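Local structure of molinate hydrolase (Gulosibacter molinativorax, 4UB9) at residues A37-T42 / Q81-G86; G86-P91 / Q452-D457; H401-Q406 / N460-S465. The protein hydrolyses the thiocarbamate herbicide molinate and is a zinc-binding member of the amidohydrolase family. All blocks are in the same frame, centred on the assembly; numbering follows the deposited sequence.

The three contacts follow one route from the rim of the beta-sheet domain inward to a helix of the amidohydrolase body. Contact 1 joins two parallel strands through backbone hydrogen bonds, and the face with Gln81 and Asp83 reaches the surface. Contact 2, with its centre about 12 Å away, sets an indole on a loop without a hydrogen bond between its segments; past its corner, segment 37-42 pairs through Thr42 with the indole's strand and joins the sheet of contact 2. Contact 3 is the buried one, Phe402 and Met405 of a helix against Met461 and the Arg462 stem of a 3-10 turn. Asn460 ND2 on Asp453 O and Ser465 OG with Lys87 NZ tie it to contact 2.

Contact 1. Residues A37-T42 / Q81-G86; sequences AIVGGT and QIDAQG
Ile38 and Ile82 both hold CG2 anti to the backbone N, but their CG1 ends differ: chi2 is folded in Ile38 (-61°) and extended in Ile82 (164°), and the two side chains run side by side until CD1 of Ile38 lies 3.9 Å from CD1 of Ile82. They sit on one face of a parallel strand pair, 37-39 with 81-83, in the small mixed sheet of the beta-rich domain characteristic of amidohydrolases, where 81-83 is an outermost strand within the chain. The backbone provides the ladder. Ile82 N donates to Ala37 O, and Val39 N donates to Ile82 O at 2.8 Å and 171°, nearly along the C=O axis, so Ile82 bonds to the residues on either side of Ile38, as in a parallel pair. The third rung, Ala84 N to Val39 O, is more bent, as strand 81-83 has already ended.

The other face carries Ala37, Val39, Gln81 and Asp83. Val39 places CG1 beside its own backbone N, where it meets Gln81 OE1 obliquely, and CG2 in the crowded position between N and the carbonyl carbon, near Ile82 O. Asp83 CG is anti to the backbone N, which brings OD1 to Gln85 N in an Asx turn; the N-H approaches from above the carboxylate plane.

On the facing strand the chain turns a corner at Gly40, whose positive phi favours glycine, and Gly40 and Gly41 form a G1 beta bulge opposite Thr55. A side chain at Gly41 would run into the methyl of Ala84. Ile82 also packs on His466 and Val468 of strand 464-469. At the corner, Gly40 O receives a CA-H...O contact from Gln85 CA, 3.3 Å away.

Contact 2. Residues G86-P91 / Q452-D457; sequences GKWILP and QDPLAD
One face of the Trp88 indole is laid over by three consecutive residues of the loop 452-457: the carbonyl carbon of Gln452 towards the rim of the six-membered ring, the backbone and CB of Asp453 over the middle, and CD of Pro454 above the five-membered ring. Asp453 CB stands 3.8 Å from the centroid of the six-membered ring, 28° off its normal, and Pro454 CD stands 4.3 Å from that of the five-membered ring; both are CH-pi contacts. The carboxylate of Asp453 lies almost parallel to the indole, the planes only 7° apart. Its OD1 comes within 3.2 Å of Trp88 NE1, but the angle is too poor for a hydrogen bond, because the oxygen sits above the ring and not in line with the N-H.

Asp453 reaches this place with CG anti to its backbone N (chi1 -173°), and the same OD1 is held by Leu455 N in an Asx turn. Asp453 O in turn accepts from both Ala456 N and Asp457 N, which fits the helical backbone angles of 454-456.

The indole belongs to strand 88-95 of the curled mixed sheet, and the loop follows strand 447-450, its antiparallel neighbour; Trp88 pairs through its backbone with Leu450, so indole and loop meet at one end of this strand pair. Two residues along, Leu90 sends CD1 to within 4.3 Å of Pro454 CG, and Ile419 of helix 415-421 touches both. Just before the strand, Lys87 NZ makes a salt bridge with Asp451 and a hydrogen bond with Ser465 OG.

Contact 3. Residues H401-Q406 / N460-S465; sequences HFVWMQ and NMRTLS
Helix 400-410 meets the short 3-10 turn that leads into strand 464-469, and the joint is built on the ring of Phe402. Its CG is anti to the carbonyl carbon (chi1 -57°), which aims the ring at the turn. Arg462 CG lies over one face, 3.9 Å from the centroid and 24° off the normal, in a CH-pi contact, while NE2 of the adjacent His401 covers the opposite face. Leu464 CD1 approaches the ring at its edge, 4.2 Å from Phe402 CZ, and Met461 CB touches Phe402 CD1.

Extended from CG to NE, the Arg462 chain carries its guanidinium back over Phe402 CB, its plane turned 47° from the ring, and brings NH2 to 3.7 Å from Val403 CG2. NH1 forms a salt bridge with Glu399, so the charge is met just before the helix segment. Met461 is bent at chi2 and chi3 and crosses the extended Met405 at about a right angle, with Met461 CG 3.9 Å from Met405 SD. An alanine in place of Phe402 would probably loosen the joint, since the stem of Arg462, Met461 and Leu464 would all lose the ring they share.

Around this joint, Met405 packs on Ala418 of helix 415-421 and on Leu370 of strand 368-370, while Met461 and Leu464 both rest on Leu450 of strand 447-450.

Contact 1. Residues A37-T42 / Q81-G86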
ATOM      1  N   ALA A  37      42.112 -40.532 -12.758  1.00 43.64           N
ATOM      2  CA  ALA A  37      41.438 -41.824 -12.655  1.00 43.00           C
ATOM      3  C   ALA A  37      40.782 -41.947 -11.327  1.00 42.35           C
ATOM      4  O   ALA A  37      41.348 -41.618 -10.287  1.00 51.41           O
ATOM      5  CB  ALA A  37      42.419 -42.956 -12.840  1.00 48.20           C
ATOM      6  N   ILE A  38      39.580 -42.473 -11.367  1.00 44.85           N
ATOM      7  CA  ILE A  38      38.740 -42.651 -10.161  1.00 45.15           C
ATOM      8  C   ILE A  38      38.692 -44.157 -10.001  1.00 48.27           C
ATOM      9  O   ILE A  38      38.130 -44.846 -10.852  1.00 49.88           O
ATOM     10  CB  ILE A  38      37.288 -42.107 -10.330  1.00 40.19           C
ATOM     11  CG1 ILE A  38      37.221 -40.836 -11.215  1.00 45.41           C
ATOM     12  CG2 ILE A  38      36.633 -41.889  -8.984  1.00 39.20           C
ATOM     13  CD1 ILE A  38      37.988 -39.652 -10.698  1.00 49.76           C
ATOM     14  N   VAL A  39      39.292 -44.672  -8.946  1.00 48.94           N
ATOM     15  CA  VAL A  39      39.523 -46.128  -8.885  1.00 49.51           C
ATOM     16  C   VAL A  39      38.755 -46.877  -7.785  1.00 48.52           C
ATOM     17  O   VAL A  39      38.735 -46.495  -6.607  1.00 50.06           O
ATOM     18  CB  VAL A  39      41.033 -46.516  -8.836  1.00 50.56           C
ATOM     19  CG1 VAL A  39      41.835 -45.667  -9.799  1.00 44.89           C
ATOM     20  CG2 VAL A  39      41.602 -46.411  -7.425  1.00 52.94           C
ATOM     21  N   GLY A  40      38.123 -47.963  -8.217  1.00 52.47           N
ATOM     22  CA  GLY A  40      37.730 -49.039  -7.318  1.00 50.71           C
ATOM     23  C   GLY A  40      36.500 -48.741  -6.510  1.00 52.13           C
ATOM     24  O   GLY A  40      36.352 -49.200  -5.372  1.00 59.46           O
ATOM     25  N   GLY A  41      35.573 -48.014  -7.122  1.00 53.84           N
ATOM     26  CA  GLY A  41      34.295 -47.709  -6.460  1.00 48.53           C
ATOM     27  C   GLY A  41      33.105 -48.343  -7.150  1.00 44.14           C
ATOM     28  O   GLY A  41      33.220 -48.875  -8.248  1.00 41.06           O
ATOM     29  N   THR A  42      31.977 -48.343  -6.450  1.00 45.37           N
ATOM     30  CA  THR A  42      30.702 -48.753  -7.028  1.00 45.81           C
ATOM     31  C   THR A  42      30.187 -47.662  -8.000  1.00 44.30           C
ATOM     32  O   THR A  42      29.890 -46.546  -7.592  1.00 34.86           O
ATOM     33  CB  THR A  42      29.672 -49.046  -5.929  1.00 44.72           C
ATOM     34  OG1 THR A  42      30.213 -50.032  -5.043  1.00 42.15           O
ATOM     35  CG2 THR A  42      28.375 -49.592  -6.537  1.00 49.02           C
ATOM     36  N   GLN A  81      45.091 -39.709  -9.162  1.00 52.75           N
ATOM     37  CA  GLN A  81      44.068 -40.711  -8.860  1.00 53.42           C
ATOM     38  C   GLN A  81      43.238 -40.384  -7.680  1.00 54.33           C
ATOM     39  O   GLN A  81      43.690 -39.762  -6.731  1.00 57.45           O
ATOM     40  CB  GLN A  81      44.703 -42.053  -8.512  1.00 58.11           C
ATOM     41  CG  GLN A  81      45.644 -42.599  -9.543  1.00 62.96           C
ATOM     42  CD  GLN A  81      46.098 -44.012  -9.200  1.00 73.56           C
ATOM     43  OE1 GLN A  81      45.481 -44.703  -8.381  1.00 62.81           O
ATOM     44  NE2 GLN A  81      47.182 -44.445  -9.845  1.00 79.54           N
ATOM     45  N   ILE A  82      42.045 -40.929  -7.676  1.00 51.04           N
ATOM     46  CA  ILE A  82      41.208 -40.834  -6.507  1.00 52.78           C
ATOM     47  C   ILE A  82      40.870 -42.241  -6.101  1.00 55.91           C
ATOM     48  O   ILE A  82      40.398 -43.050  -6.907  1.00 57.74           O
ATOM     49  CB  ILE A  82      39.933 -40.007  -6.768  1.00 49.51           C
ATOM     50  CG1 ILE A  82      40.302 -38.523  -6.899  1.00 55.05           C
ATOM     51  CG2 ILE A  82      38.912 -40.178  -5.651  1.00 45.44           C
ATOM     52  CD1 ILE A  82      39.206 -37.662  -7.522  1.00 54.03           C
ATOM     53  N   ASP A  83      41.031 -42.495  -4.820  1.00 51.28           N
ATOM     54  CA  ASP A  83      40.713 -43.779  -4.287  1.00 55.00           C
ATOM     55  C   ASP A  83      39.235 -43.852  -3.913  1.00 48.77           C
ATOM     56  O   ASP A  83      38.817 -43.349  -2.872  1.00 45.71           O
ATOM     57  CB  ASP A  83      41.584 -44.083  -3.067  1.00 60.52           C
ATOM     58  CG  ASP A  83      41.276 -45.445  -2.452  1.00 68.38           C
ATOM     59  OD1 ASP A  83      40.706 -46.323  -3.147  1.00 77.53           O
ATOM     60  OD2 ASP A  83      41.620 -45.638  -1.270  1.00 79.52           O
ATOM     61  N   ALA A  84      38.486 -44.593  -4.700  1.00 48.34           N
ATOM     62  CA  ALA A  84      37.065 -44.738  -4.485  1.00 58.56           C
ATOM     63  C   ALA A  84      36.636 -45.994  -3.720  1.00 56.76           C
ATOM     64  O   ALA A  84      35.465 -46.289  -3.639  1.00 47.54           O
ATOM     65  CB  ALA A  84      36.331 -44.627  -5.810  1.00 61.86           C
ATOM     66  N   GLN A  85      37.583 -46.725  -3.158  1.00 53.89           N
ATOM     67  CA  GLN A  85      37.261 -47.972  -2.491  1.00 58.02           C
ATOM     68  C   GLN A  85      36.258 -47.694  -1.401  1.00 53.19           C
ATOM     69  O   GLN A  85      36.444 -46.805  -0.603  1.00 55.43           O
ATOM     70  CB  GLN A  85      38.519 -48.547  -1.844  1.00 69.32           C
ATOM     71  CG  GLN A  85      38.927 -49.941  -2.298  1.00 79.31           C
ATOM     72  CD  GLN A  85      39.252 -50.883  -1.143  1.00 82.99           C
ATOM     73  OE1 GLN A  85      39.865 -50.501  -0.150  1.00 91.89           O
ATOM     74  NE2 GLN A  85      38.838 -52.126  -1.276  1.00 80.55           N
ATOM     75  N   GLY A  86      35.202 -48.489  -1.361  1.00 49.93           N
ATOM     76  CA  GLY A  86      34.137 -48.309  -0.397  1.00 47.87           C
ATOM     77  C   GLY A  86      33.223 -47.139  -0.678  1.00 47.92           C
ATOM     78  O   GLY A  86      32.453 -46.726   0.152  1.00 44.90           O
TER

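Contact 2. Residues G86-P91 / Q452-D457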
ATOM      1  N   GLY A  86      35.202 -48.489  -1.361  1.00 49.93           N
ATOM      2  CA  GLY A  86      34.137 -48.309  -0.397  1.00 47.87           C
ATOM      3  C   GLY A  86      33.223 -47.139  -0.678  1.00 47.92           C
ATOM      4  O   GLY A  86      32.453 -46.726   0.152  1.00 44.90           O
ATOM      5  N   LYS A  87      33.308 -46.623  -1.881  1.00 49.82           N
ATOM      6  CA  LYS A  87      32.636 -45.397  -2.237  1.00 52.47           C
ATOM      7  C   LYS A  87      31.827 -45.518  -3.518  1.00 57.73           C
ATOM      8  O   LYS A  87      31.929 -46.474  -4.259  1.00 60.20           O
ATOM      9  CB  LYS A  87      33.635 -44.255  -2.326  1.00 53.19           C
ATOM     10  CG  LYS A  87      34.156 -43.840  -0.967  1.00 57.90           C
ATOM     11  CD  LYS A  87      35.202 -42.751  -1.038  1.00 59.03           C
ATOM     12  CE  LYS A  87      35.816 -42.524   0.328  1.00 61.19           C
ATOM     13  NZ  LYS A  87      35.929 -41.092   0.671  1.00 60.45           N
ATOM     14  N   TRP A  88      30.965 -44.554  -3.732  1.00 56.05           N
ATOM     15  CA  TRP A  88      30.105 -44.537  -4.889  1.00 48.30           C
ATOM     16  C   TRP A  88      30.510 -43.449  -5.868  1.00 42.42           C
ATOM     17  O   TRP A  88      30.798 -42.341  -5.506  1.00 41.38           O
ATOM     18  CB  TRP A  88      28.658 -44.416  -4.468  1.00 45.97           C
ATOM     19  CG  TRP A  88      28.129 -45.677  -3.887  1.00 47.81           C
ATOM     20  CD1 TRP A  88      27.308 -46.581  -4.502  1.00 48.81           C
ATOM     21  CD2 TRP A  88      28.368 -46.182  -2.573  1.00 46.47           C
ATOM     22  NE1 TRP A  88      27.023 -47.625  -3.647  1.00 46.23           N
ATOM     23  CE2 TRP A  88      27.653 -47.396  -2.453  1.00 47.88           C
ATOM     24  CE3 TRP A  88      29.103 -45.722  -1.482  1.00 46.27           C
ATOM     25  CZ2 TRP A  88      27.671 -48.165  -1.293  1.00 45.76           C
ATOM     26  CZ3 TRP A  88      29.119 -46.482  -0.320  1.00 50.84           C
ATOM     27  CH2 TRP A  88      28.405 -47.699  -0.238  1.00 53.37           C
ATOM     28  N   ILE A  89      30.541 -43.834  -7.127  1.00 41.13           N
ATOM     29  CA  ILE A  89      30.914 -42.962  -8.217  1.00 39.33           C
ATOM     30  C   ILE A  89      29.685 -42.628  -9.079  1.00 37.94           C
ATOM     31  O   ILE A  89      29.088 -43.517  -9.697  1.00 38.60           O
ATOM     32  CB  ILE A  89      31.954 -43.603  -9.136  1.00 37.24           C
ATOM     33  CG1 ILE A  89      33.201 -43.972  -8.336  1.00 37.26           C
ATOM     34  CG2 ILE A  89      32.320 -42.629 -10.253  1.00 39.66           C
ATOM     35  CD1 ILE A  89      34.179 -44.862  -9.092  1.00 34.30           C
ATOM     36  N   LEU A  90      29.349 -41.340  -9.126  1.00 37.42           N
ATOM     37  CA  LEU A  90      28.204 -40.820  -9.907  1.00 35.03           C
ATOM     38  C   LEU A  90      28.660 -39.836 -10.967  1.00 36.58           C
ATOM     39  O   LEU A  90      29.795 -39.313 -10.886  1.00 34.44           O
ATOM     40  CB  LEU A  90      27.195 -40.146  -9.018  1.00 35.14           C
ATOM     41  CG  LEU A  90      26.227 -41.045  -8.250  1.00 37.82           C
ATOM     42  CD1 LEU A  90      26.946 -41.875  -7.175  1.00 38.44           C
ATOM     43  CD2 LEU A  90      25.135 -40.213  -7.605  1.00 36.14           C
ATOM     44  N   PRO A  91      27.790 -39.550 -11.970  1.00 35.98           N
ATOM     45  CA  PRO A  91      28.167 -38.533 -12.925  1.00 36.49           C
ATOM     46  C   PRO A  91      28.109 -37.209 -12.237  1.00 33.41           C
ATOM     47  O   PRO A  91      27.455 -37.069 -11.221  1.00 31.69           O
ATOM     48  CB  PRO A  91      27.082 -38.620 -14.002  1.00 41.21           C
ATOM     49  CG  PRO A  91      26.270 -39.827 -13.681  1.00 41.57           C
ATOM     50  CD  PRO A  91      26.455 -40.077 -12.240  1.00 38.94           C
ATOM     51  N   GLN A 452      28.675 -42.585   1.034  1.00 48.99           N
ATOM     52  CA  GLN A 452      27.626 -43.510   1.364  1.00 45.61           C
ATOM     53  C   GLN A 452      26.688 -43.725   0.220  1.00 48.19           C
ATOM     54  O   GLN A 452      26.751 -43.018  -0.782  1.00 46.40           O
ATOM     55  CB  GLN A 452      26.902 -43.060   2.594  1.00 48.78           C
ATOM     56  CG  GLN A 452      27.784 -43.238   3.807  1.00 54.23           C
ATOM     57  CD  GLN A 452      27.155 -42.606   5.013  1.00 56.91           C
ATOM     58  OE1 GLN A 452      26.138 -43.076   5.525  1.00 54.82           O
ATOM     59  NE2 GLN A 452      27.772 -41.553   5.503  1.00 66.20           N
ATOM     60  N   ASP A 453      25.834 -44.738   0.370  1.00 47.03           N
ATOM     61  CA  ASP A 453      25.036 -45.284  -0.710  1.00 41.64           C
ATOM     62  C   ASP A 453      23.737 -44.502  -0.920  1.00 39.91           C
ATOM     63  O   ASP A 453      22.786 -44.604  -0.130  1.00 39.15           O
ATOM     64  CB  ASP A 453      24.701 -46.748  -0.433  1.00 48.49           C
ATOM     65  CG  ASP A 453      24.005 -47.440  -1.614  1.00 56.70           C
ATOM     66  OD1 ASP A 453      23.993 -46.909  -2.749  1.00 58.56           O
ATOM     67  OD2 ASP A 453      23.488 -48.543  -1.408  1.00 58.87           O
ATOM     68  N   PRO A 454      23.657 -43.771  -2.028  1.00 36.88           N
ATOM     69  CA  PRO A 454      22.461 -42.983  -2.317  1.00 38.88           C
ATOM     70  C   PRO A 454      21.230 -43.817  -2.630  1.00 38.23           C
ATOM     71  O   PRO A 454      20.120 -43.361  -2.409  1.00 40.13           O
ATOM     72  CB  PRO A 454      22.870 -42.165  -3.523  1.00 39.13           C
ATOM     73  CG  PRO A 454      23.998 -42.904  -4.169  1.00 40.25           C
ATOM     74  CD  PRO A 454      24.680 -43.661  -3.084  1.00 39.84           C
ATOM     75  N   LEU A 455      21.422 -45.057  -3.059  1.00 41.76           N
ATOM     76  CA  LEU A 455      20.280 -45.952  -3.292  1.00 38.34           C
ATOM     77  C   LEU A 455      19.684 -46.507  -2.033  1.00 42.94           C
ATOM     78  O   LEU A 455      18.523 -46.900  -1.999  1.00 51.78           O
ATOM     79  CB  LEU A 455      20.691 -47.089  -4.198  1.00 42.85           C
ATOM     80  CG  LEU A 455      21.201 -46.554  -5.551  1.00 46.31           C
ATOM     81  CD1 LEU A 455      21.871 -47.642  -6.354  1.00 43.63           C
ATOM     82  CD2 LEU A 455      20.047 -45.932  -6.350  1.00 50.36           C
ATOM     83  N   ALA A 456      20.486 -46.600  -0.984  1.00 42.38           N
ATOM     84  CA  ALA A 456      19.981 -47.110   0.299  1.00 41.20           C
ATOM     85  C   ALA A 456      19.222 -46.016   1.017  1.00 40.77           C
ATOM     86  O   ALA A 456      18.267 -46.263   1.748  1.00 41.47           O
ATOM     87  CB  ALA A 456      21.147 -47.572   1.174  1.00 43.16           C
ATOM     88  N   ASP A 457      19.731 -44.799   0.864  1.00 43.18           N
ATOM     89  CA  ASP A 457      19.139 -43.592   1.480  1.00 42.93           C
ATOM     90  C   ASP A 457      19.514 -42.357   0.648  1.00 41.38           C
ATOM     91  O   ASP A 457      20.697 -42.028   0.496  1.00 34.55           O
ATOM     92  CB  ASP A 457      19.607 -43.440   2.915  1.00 47.28           C
ATOM     93  CG  ASP A 457      18.962 -42.279   3.636  1.00 52.12           C
ATOM     94  OD1 ASP A 457      18.466 -41.303   2.987  1.00 57.08           O
ATOM     95  OD2 ASP A 457      18.980 -42.332   4.893  1.00 56.00           O
TER

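Contact 3. Residues H401-Q406 / N460-S465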
ATOM      1  N   HIS A 401      19.065 -29.268  -4.921  1.00 27.72           N
ATOM      2  CA  HIS A 401      18.997 -30.551  -5.603  1.00 33.97           C
ATOM      3  C   HIS A 401      18.862 -31.749  -4.632  1.00 37.06           C
ATOM      4  O   HIS A 401      18.086 -32.687  -4.906  1.00 39.11           O
ATOM      5  CB  HIS A 401      20.138 -30.748  -6.595  1.00 32.87           C
ATOM      6  CG  HIS A 401      21.500 -30.699  -5.990  1.00 36.74           C
ATOM      7  ND1 HIS A 401      21.915 -29.693  -5.151  1.00 42.62           N
ATOM      8  CD2 HIS A 401      22.592 -31.468  -6.204  1.00 40.45           C
ATOM      9  CE1 HIS A 401      23.180 -29.879  -4.820  1.00 39.71           C
ATOM     10  NE2 HIS A 401      23.617 -30.950  -5.447  1.00 41.70           N
ATOM     11  N   PHE A 402      19.606 -31.724  -3.519  1.00 34.95           N
ATOM     12  CA  PHE A 402      19.486 -32.765  -2.485  1.00 31.51           C
ATOM     13  C   PHE A 402      18.082 -32.793  -1.914  1.00 29.52           C
ATOM     14  O   PHE A 402      17.437 -33.809  -1.833  1.00 32.79           O
ATOM     15  CB  PHE A 402      20.459 -32.562  -1.325  1.00 33.41           C
ATOM     16  CG  PHE A 402      21.921 -32.487  -1.723  1.00 35.76           C
ATOM     17  CD1 PHE A 402      22.495 -33.398  -2.598  1.00 34.46           C
ATOM     18  CD2 PHE A 402      22.740 -31.493  -1.183  1.00 37.94           C
ATOM     19  CE1 PHE A 402      23.829 -33.292  -2.968  1.00 35.44           C
ATOM     20  CE2 PHE A 402      24.088 -31.415  -1.530  1.00 36.26           C
ATOM     21  CZ  PHE A 402      24.628 -32.303  -2.437  1.00 36.77           C
ATOM     22  N   VAL A 403      17.559 -31.627  -1.648  1.00 33.97           N
ATOM     23  CA  VAL A 403      16.201 -31.508  -1.136  1.00 32.58           C
ATOM     24  C   VAL A 403      15.153 -32.014  -2.128  1.00 32.62           C
ATOM     25  O   VAL A 403      14.128 -32.619  -1.748  1.00 32.57           O
ATOM     26  CB  VAL A 403      15.888 -30.045  -0.749  1.00 34.14           C
ATOM     27  CG1 VAL A 403      14.432 -29.877  -0.300  1.00 36.53           C
ATOM     28  CG2 VAL A 403      16.828 -29.607   0.374  1.00 36.59           C
ATOM     29  N   TRP A 404      15.367 -31.714  -3.395  1.00 32.37           N
ATOM     30  CA  TRP A 404      14.427 -32.139  -4.473  1.00 36.44           C
ATOM     31  C   TRP A 404      14.296 -33.668  -4.498  1.00 32.82           C
ATOM     32  O   TRP A 404      13.208 -34.230  -4.459  1.00 32.91           O
ATOM     33  CB  TRP A 404      14.951 -31.638  -5.836  1.00 36.53           C
ATOM     34  CG  TRP A 404      14.017 -31.818  -7.002  1.00 35.82           C
ATOM     35  CD1 TRP A 404      13.225 -30.869  -7.560  1.00 36.29           C
ATOM     36  CD2 TRP A 404      13.826 -33.001  -7.767  1.00 33.86           C
ATOM     37  NE1 TRP A 404      12.556 -31.385  -8.642  1.00 37.09           N
ATOM     38  CE2 TRP A 404      12.903 -32.697  -8.781  1.00 33.76           C
ATOM     39  CE3 TRP A 404      14.358 -34.295  -7.697  1.00 35.86           C
ATOM     40  CZ2 TRP A 404      12.486 -33.631  -9.709  1.00 37.14           C
ATOM     41  CZ3 TRP A 404      13.957 -35.220  -8.625  1.00 36.47           C
ATOM     42  CH2 TRP A 404      13.024 -34.887  -9.626  1.00 38.58           C
ATOM     43  N   MET A 405      15.457 -34.297  -4.525  1.00 31.94           N
ATOM     44  CA  MET A 405      15.559 -35.762  -4.517  1.00 31.36           C
ATOM     45  C   MET A 405      14.904 -36.371  -3.312  1.00 31.39           C
ATOM     46  O   MET A 405      14.065 -37.255  -3.406  1.00 30.92           O
ATOM     47  CB  MET A 405      17.002 -36.176  -4.602  1.00 32.56           C
ATOM     48  CG  MET A 405      17.517 -36.094  -6.036  1.00 33.59           C
ATOM     49  SD  MET A 405      19.199 -36.678  -6.218  1.00 39.03           S
ATOM     50  CE  MET A 405      19.734 -35.992  -7.766  1.00 41.27           C
ATOM     51  N   GLN A 406      15.184 -35.799  -2.173  1.00 32.82           N
ATOM     52  CA  GLN A 406      14.517 -36.237  -0.925  1.00 34.96           C
ATOM     53  C   GLN A 406      13.009 -36.085  -1.023  1.00 32.61           C
ATOM     54  O   GLN A 406      12.262 -37.016  -0.719  1.00 37.60           O
ATOM     55  CB  GLN A 406      15.071 -35.422   0.274  1.00 37.87           C
ATOM     56  CG  GLN A 406      14.399 -35.786   1.583  1.00 42.32           C
ATOM     57  CD  GLN A 406      14.896 -34.951   2.741  1.00 39.92           C
ATOM     58  OE1 GLN A 406      16.043 -34.528   2.769  1.00 45.06           O
ATOM     59  NE2 GLN A 406      14.016 -34.660   3.652  1.00 37.18           N
ATOM     60  N   ASN A 460      21.886 -39.608   1.441  1.00 33.70           N
ATOM     61  CA  ASN A 460      23.328 -39.868   1.222  1.00 37.97           C
ATOM     62  C   ASN A 460      23.938 -39.184   0.020  1.00 34.43           C
ATOM     63  O   ASN A 460      25.168 -39.176  -0.166  1.00 30.43           O
ATOM     64  CB  ASN A 460      23.625 -41.362   1.120  1.00 40.06           C
ATOM     65  CG  ASN A 460      23.488 -42.068   2.455  1.00 37.81           C
ATOM     66  OD1 ASN A 460      23.807 -41.511   3.490  1.00 38.39           O
ATOM     67  ND2 ASN A 460      23.027 -43.303   2.423  1.00 41.29           N
ATOM     68  N   MET A 461      23.088 -38.604  -0.795  1.00 38.01           N
ATOM     69  CA  MET A 461      23.575 -37.747  -1.897  1.00 37.05           C
ATOM     70  C   MET A 461      24.438 -36.599  -1.368  1.00 34.86           C
ATOM     71  O   MET A 461      25.329 -36.101  -2.068  1.00 33.56           O
ATOM     72  CB  MET A 461      22.406 -37.172  -2.704  1.00 35.79           C
ATOM     73  CG  MET A 461      21.649 -38.179  -3.569  1.00 33.81           C
ATOM     74  SD  MET A 461      22.674 -38.854  -4.876  1.00 39.66           S
ATOM     75  CE  MET A 461      23.096 -37.396  -5.839  1.00 40.11           C
ATOM     76  N   ARG A 462      24.187 -36.229  -0.125  1.00 36.24           N
ATOM     77  CA  ARG A 462      24.958 -35.159   0.510  1.00 39.86           C
ATOM     78  C   ARG A 462      26.389 -35.568   0.880  1.00 39.20           C
ATOM     79  O   ARG A 462      27.166 -34.724   1.222  1.00 39.07           O
ATOM     80  CB  ARG A 462      24.265 -34.656   1.756  1.00 37.25           C
ATOM     81  CG  ARG A 462      22.973 -33.924   1.472  1.00 42.69           C
ATOM     82  CD  ARG A 462      22.178 -33.714   2.757  1.00 45.74           C
ATOM     83  NE  ARG A 462      20.916 -32.984   2.555  1.00 47.70           N
ATOM     84  CZ  ARG A 462      20.796 -31.657   2.438  1.00 39.33           C
ATOM     85  NH1 ARG A 462      21.857 -30.889   2.474  1.00 41.78           N
ATOM     86  NH2 ARG A 462      19.606 -31.104   2.293  1.00 37.52           N
ATOM     87  N   THR A 463      26.713 -36.853   0.850  1.00 39.36           N
ATOM     88  CA  THR A 463      27.986 -37.347   1.441  1.00 39.27           C
ATOM     89  C   THR A 463      29.145 -37.202   0.459  1.00 42.14           C
ATOM     90  O   THR A 463      29.991 -38.092   0.342  1.00 41.27           O
ATOM     91  CB  THR A 463      27.889 -38.807   1.933  1.00 36.28           C
ATOM     92  OG1 THR A 463      27.682 -39.671   0.805  1.00 39.73           O
ATOM     93  CG2 THR A 463      26.754 -38.970   2.913  1.00 32.88           C
ATOM     94  N   LEU A 464      29.226 -36.035  -0.175  1.00 42.22           N
ATOM     95  CA  LEU A 464      30.281 -35.768  -1.174  1.00 44.09           C
ATOM     96  C   LEU A 464      31.695 -35.789  -0.625  1.00 43.97           C
ATOM     97  O   LEU A 464      31.981 -35.087   0.297  1.00 46.59           O
ATOM     98  CB  LEU A 464      30.107 -34.393  -1.791  1.00 43.29           C
ATOM     99  CG  LEU A 464      29.031 -34.237  -2.848  1.00 46.70           C
ATOM    100  CD1 LEU A 464      28.784 -32.747  -3.074  1.00 46.00           C
ATOM    101  CD2 LEU A 464      29.476 -34.912  -4.130  1.00 47.83           C
ATOM    102  N   SER A 465      32.556 -36.572  -1.251  1.00 43.84           N
ATOM    103  CA  SER A 465      33.985 -36.653  -0.919  1.00 47.39           C
ATOM    104  C   SER A 465      34.834 -36.003  -1.938  1.00 42.59           C
ATOM    105  O   SER A 465      35.854 -35.453  -1.610  1.00 42.43           O
ATOM    106  CB  SER A 465      34.488 -38.104  -0.928  1.00 56.74           C
ATOM    107  OG  SER A 465      33.927 -38.826   0.118  1.00 68.25           O
TER